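Local structure of TRAP dicarboxylate transporter-DctP subunit (Marinobacter aquaeolei, 4PFI) at residues N115-E123 with R309-R320. The protein probably binds a small organic solute in the periplasm and delivers it to a TRAP-type membrane transporter. Numbering follows the deposited sequence.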
loop_
_atom_site.group_PDB
_atom_site.type_symbol
_atom_site.label_atom_id
_atom_site.label_comp_id
_atom_site.label_asym_id
_atom_site.label_seq_id
_atom_site.Cartn_x
_atom_site.Cartn_y
_atom_site.Cartn_z
ATOM N N ASN A 115 -7.788 -1.560 -0.283
ATOM C CA ASN A 115 -7.917 -2.092 1.077
ATOM C C ASN A 115 -9.076 -3.099 1.223
ATOM O O ASN A 115 -9.309 -3.594 2.318
ATOM C CB ASN A 115 -8.091 -0.979 2.115
ATOM C CG ASN A 115 -7.006 0.096 2.056
ATOM O OD1 ASN A 115 -7.298 1.281 2.254
ATOM N ND2 ASN A 115 -5.765 -0.298 1.797
ATOM N N LEU A 116 -9.810 -3.387 0.147
ATOM C CA LEU A 116 -10.876 -4.409 0.199
ATOM C C LEU A 116 -10.285 -5.823 0.287
ATOM O O LEU A 116 -9.349 -6.163 -0.438
ATOM C CB LEU A 116 -11.802 -4.304 -1.022
ATOM C CG LEU A 116 -12.755 -3.098 -1.007
ATOM C CD1 LEU A 116 -13.456 -2.975 -2.331
ATOM C CD2 LEU A 116 -13.777 -3.206 0.133
ATOM N N HIS A 117 -10.817 -6.660 1.165
ATOM C CA HIS A 117 -10.234 -7.992 1.340
ATOM C C HIS A 117 -10.703 -8.951 0.232
ATOM O O HIS A 117 -11.867 -8.903 -0.158
ATOM C CB HIS A 117 -10.587 -8.551 2.724
ATOM C CG HIS A 117 -9.939 -7.810 3.859
ATOM N ND1 HIS A 117 -10.022 -8.219 5.160
ATOM C CD2 HIS A 117 -9.194 -6.671 3.861
ATOM C CE1 HIS A 117 -9.359 -7.366 5.932
ATOM N NE2 HIS A 117 -8.862 -6.424 5.170
ATOM N N PHE A 118 -9.797 -9.807 -0.256
ATOM C CA PHE A 118 -10.125 -10.900 -1.184
ATOM C C PHE A 118 -10.682 -10.416 -2.523
ATOM O O PHE A 118 -11.462 -11.109 -3.148
ATOM C CB PHE A 118 -11.090 -11.885 -0.516
ATOM C CG PHE A 118 -10.575 -12.406 0.802
ATOM C CD1 PHE A 118 -9.503 -13.288 0.839
ATOM C CD2 PHE A 118 -11.129 -11.986 2.005
ATOM C CE1 PHE A 118 -8.991 -13.740 2.040
ATOM C CE2 PHE A 118 -10.619 -12.450 3.215
ATOM C CZ PHE A 118 -9.544 -13.326 3.224
ATOM N N LEU A 119 -10.259 -9.241 -2.975
ATOM C CA LEU A 119 -10.824 -8.655 -4.179
ATOM C C LEU A 119 -9.875 -8.841 -5.354
ATOM O O LEU A 119 -10.193 -9.544 -6.315
ATOM C CB LEU A 119 -11.102 -7.167 -3.977
ATOM C CG LEU A 119 -11.691 -6.465 -5.209
ATOM C CD1 LEU A 119 -13.202 -6.616 -5.227
ATOM C CD2 LEU A 119 -11.290 -5.006 -5.229
ATOM N N LEU A 120 -8.720 -8.188 -5.286
ATOM C CA LEU A 120 -7.693 -8.359 -6.296
ATOM C C LEU A 120 -7.273 -9.826 -6.340
ATOM O O LEU A 120 -7.353 -10.522 -5.336
ATOM C CB LEU A 120 -6.489 -7.502 -5.960
ATOM C CG LEU A 120 -6.535 -6.033 -6.347
ATOM C CD1 LEU A 120 -7.868 -5.369 -5.989
ATOM C CD2 LEU A 120 -5.365 -5.328 -5.660
ATOM N N PRO A 121 -6.836 -10.306 -7.514
ATOM C CA PRO A 121 -6.424 -11.711 -7.647
ATOM C C PRO A 121 -5.243 -12.068 -6.712
ATOM O O PRO A 121 -4.313 -11.273 -6.572
ATOM C CB PRO A 121 -6.024 -11.820 -9.121
ATOM C CG PRO A 121 -5.813 -10.430 -9.587
ATOM C CD PRO A 121 -6.715 -9.567 -8.782
ATOM N N GLU A 122 -5.322 -13.236 -6.069
ATOM C CA GLU A 122 -4.294 -13.762 -5.168
ATOM C C GLU A 122 -2.982 -13.974 -5.887
ATOM O O GLU A 122 -1.923 -13.549 -5.420
ATOM C CB GLU A 122 -4.694 -15.146 -4.654
ATOM C CG GLU A 122 -6.022 -15.227 -3.982
ATOM C CD GLU A 122 -6.378 -16.656 -3.620
ATOM O OE1 GLU A 122 -5.588 -17.574 -3.951
ATOM O OE2 GLU A 122 -7.447 -16.858 -3.000
ATOM N N GLU A 123 -3.060 -14.698 -7.000
ATOM C CA GLU A 123 -1.877 -15.074 -7.756
ATOM C C GLU A 123 -1.231 -13.817 -8.299
ATOM O O GLU A 123 -1.913 -12.875 -8.706
ATOM C CB GLU A 123 -2.209 -16.044 -8.902
ATOM C CG GLU A 123 -3.111 -17.228 -8.518
ATOM C CD GLU A 123 -2.495 -18.178 -7.480
ATOM O OE1 GLU A 123 -1.258 -18.386 -7.510
ATOM O OE2 GLU A 123 -3.249 -18.729 -6.631
ATOM N N ARG A 309 -9.734 -18.932 4.869
ATOM C CA ARG A 309 -9.758 -17.734 4.050
ATOM C C ARG A 309 -11.149 -17.521 3.481
ATOM O O ARG A 309 -11.659 -16.399 3.455
ATOM C CB ARG A 309 -8.729 -17.827 2.929
ATOM C CG ARG A 309 -7.318 -17.848 3.484
ATOM C CD ARG A 309 -6.235 -17.886 2.415
ATOM N NE ARG A 309 -6.153 -16.622 1.686
ATOM C CZ ARG A 309 -6.416 -16.481 0.396
ATOM N NH1 ARG A 309 -6.773 -17.529 -0.341
ATOM N NH2 ARG A 309 -6.312 -15.287 -0.164
ATOM N N ALA A 310 -11.753 -18.617 3.025
ATOM C CA ALA A 310 -13.063 -18.582 2.398
ATOM C C ALA A 310 -14.088 -18.041 3.388
ATOM O O ALA A 310 -14.979 -17.299 3.005
ATOM C CB ALA A 310 -13.458 -19.959 1.917
ATOM N N ALA A 311 -13.935 -18.385 4.662
ATOM C CA ALA A 311 -14.844 -17.894 5.686
ATOM C C ALA A 311 -14.726 -16.360 5.881
ATOM O O ALA A 311 -15.727 -15.668 6.108
ATOM C CB ALA A 311 -14.625 -18.647 7.015
ATOM N N PHE A 312 -13.509 -15.835 5.785
ATOM C CA PHE A 312 -13.279 -14.407 5.936
ATOM C C PHE A 312 -13.788 -13.680 4.713
ATOM O O PHE A 312 -14.275 -12.558 4.810
ATOM C CB PHE A 312 -11.788 -14.096 6.120
ATOM C CG PHE A 312 -11.286 -14.276 7.522
ATOM C CD1 PHE A 312 -11.661 -13.394 8.524
ATOM C CD2 PHE A 312 -10.377 -15.276 7.834
ATOM C CE1 PHE A 312 -11.176 -13.542 9.815
ATOM C CE2 PHE A 312 -9.886 -15.420 9.153
ATOM C CZ PHE A 312 -10.288 -14.559 10.130
ATOM N N ARG A 313 -13.636 -14.305 3.550
ATOM C CA ARG A 313 -14.131 -13.722 2.301
ATOM C C ARG A 313 -15.643 -13.481 2.430
ATOM O O ARG A 313 -16.141 -12.358 2.220
ATOM C CB ARG A 313 -13.829 -14.653 1.124
ATOM C CG ARG A 313 -13.799 -13.970 -0.249
ATOM C CD ARG A 313 -13.510 -14.986 -1.376
ATOM N NE ARG A 313 -12.554 -16.019 -0.935
ATOM C CZ ARG A 313 -11.312 -16.192 -1.404
ATOM N NH1 ARG A 313 -10.829 -15.413 -2.387
ATOM N NH2 ARG A 313 -10.551 -17.164 -0.900
ATOM N N ASP A 314 -16.356 -14.537 2.826
ATOM C CA ASP A 314 -17.803 -14.484 2.988
ATOM C C ASP A 314 -18.152 -13.323 3.910
ATOM O O ASP A 314 -19.015 -12.502 3.589
ATOM C CB ASP A 314 -18.338 -15.822 3.520
ATOM C CG ASP A 314 -18.121 -16.991 2.530
ATOM O OD1 ASP A 314 -17.836 -16.729 1.336
ATOM O OD2 ASP A 314 -18.237 -18.179 2.937
ATOM N N ALA A 315 -17.416 -13.200 5.008
ATOM C CA ALA A 315 -17.728 -12.189 6.015
ATOM C C ALA A 315 -17.201 -10.793 5.664
ATOM O O ALA A 315 -17.580 -9.808 6.300
ATOM C CB ALA A 315 -17.226 -12.640 7.395
ATOM N N SER A 316 -16.395 -10.693 4.609
ATOM C CA SER A 316 -15.804 -9.413 4.177
ATOM C C SER A 316 -16.699 -8.577 3.274
ATOM O O SER A 316 -16.389 -7.420 2.983
ATOM C CB SER A 316 -14.531 -9.687 3.379
ATOM O OG SER A 316 -14.885 -10.288 2.119
ATOM N N LEU A 317 -17.779 -9.164 2.791
ATOM C CA LEU A 317 -18.557 -8.542 1.713
ATOM C C LEU A 317 -19.061 -7.113 2.016
ATOM O O LEU A 317 -18.960 -6.235 1.172
ATOM C CB LEU A 317 -19.701 -9.464 1.300
ATOM C CG LEU A 317 -19.175 -10.778 0.692
ATOM C CD1 LEU A 317 -20.304 -11.756 0.421
ATOM C CD2 LEU A 317 -18.368 -10.519 -0.596
ATOM N N PRO A 318 -19.533 -6.864 3.241
ATOM C CA PRO A 318 -20.053 -5.546 3.634
ATOM C C PRO A 318 -19.094 -4.372 3.430
ATOM O O PRO A 318 -19.581 -3.255 3.271
ATOM C CB PRO A 318 -20.355 -5.712 5.132
ATOM C CG PRO A 318 -20.594 -7.167 5.313
ATOM C CD PRO A 318 -19.680 -7.857 4.319
ATOM N N ALA A 319 -17.780 -4.583 3.446
ATOM C CA ALA A 319 -16.873 -3.493 3.084
ATOM C C ALA A 319 -17.032 -3.075 1.607
ATOM O O ALA A 319 -16.759 -1.933 1.253
ATOM C CB ALA A 319 -15.446 -3.857 3.372
ATOM N N ARG A 320 -17.484 -3.999 0.756
ATOM C CA ARG A 320 -17.719 -3.685 -0.655
ATOM C C ARG A 320 -18.909 -2.748 -0.782
ATOM O O ARG A 320 -18.878 -1.791 -1.548
ATOM C CB ARG A 320 -17.916 -4.964 -1.485
ATOM C CG ARG A 320 -16.606 -5.689 -1.645
ATOM C CD ARG A 320 -16.697 -7.019 -2.348
ATOM N NE ARG A 320 -15.480 -7.797 -2.116
ATOM C CZ ARG A 320 -15.113 -8.861 -2.824
ATOM N NH1 ARG A 320 -15.860 -9.293 -3.835
ATOM N NH2 ARG A 320 -13.977 -9.490 -2.516
HETATM O O HOH W 1 -14.134 -7.679 0.572
HETATM O O HOH W 2 -11.616 -13.591 -4.421
HETATM O O HOH W 3 -8.688 -13.888 -2.960
#
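Phe118 takes up a left-handed helical backbone conformation (phi 63°, psi 31°), unusual for a phenylalanine, and its ring packs against helix 306-316. In this DctP-type solute-binding fold, the loop ahead of helix 124-132 packs on the last two helices of the chain. Arg313 CB lies over one face of the Phe118 ring in a CH-pi contact, 4.3 Å from its centroid, while Phe312 CB reaches Phe118 CE2 at 3.5 Å. The Phe312 ring meets Tyr194 and Trp162 edge-to-face. At one end of the loop a salt-bridge network forms: Arg309 NH1 bonds Glu122 OE2 at 2.8 Å, entering from above the carboxylate plane, and Arg313 NH1 makes a longer ion pair with the same oxygen. The Arg309 guanidinium is further fixed by Glu306 and the carbonyls of Ala240 and Arg241. Toward the other end, Arg320, extended from CG to NE, sends NH2 to His117 O at 3.2 Å, nearly straight at 165°, with a weak second bond to Phe118 O. Leu119 CD1 lies over the centre of one face of its guanidinium and Leu317 CD2 nearer the rim of the opposite one. Nearby, a water accepts from Arg320 NE and donates to Ser316 OG and, at 2.7 Å, to His117 O.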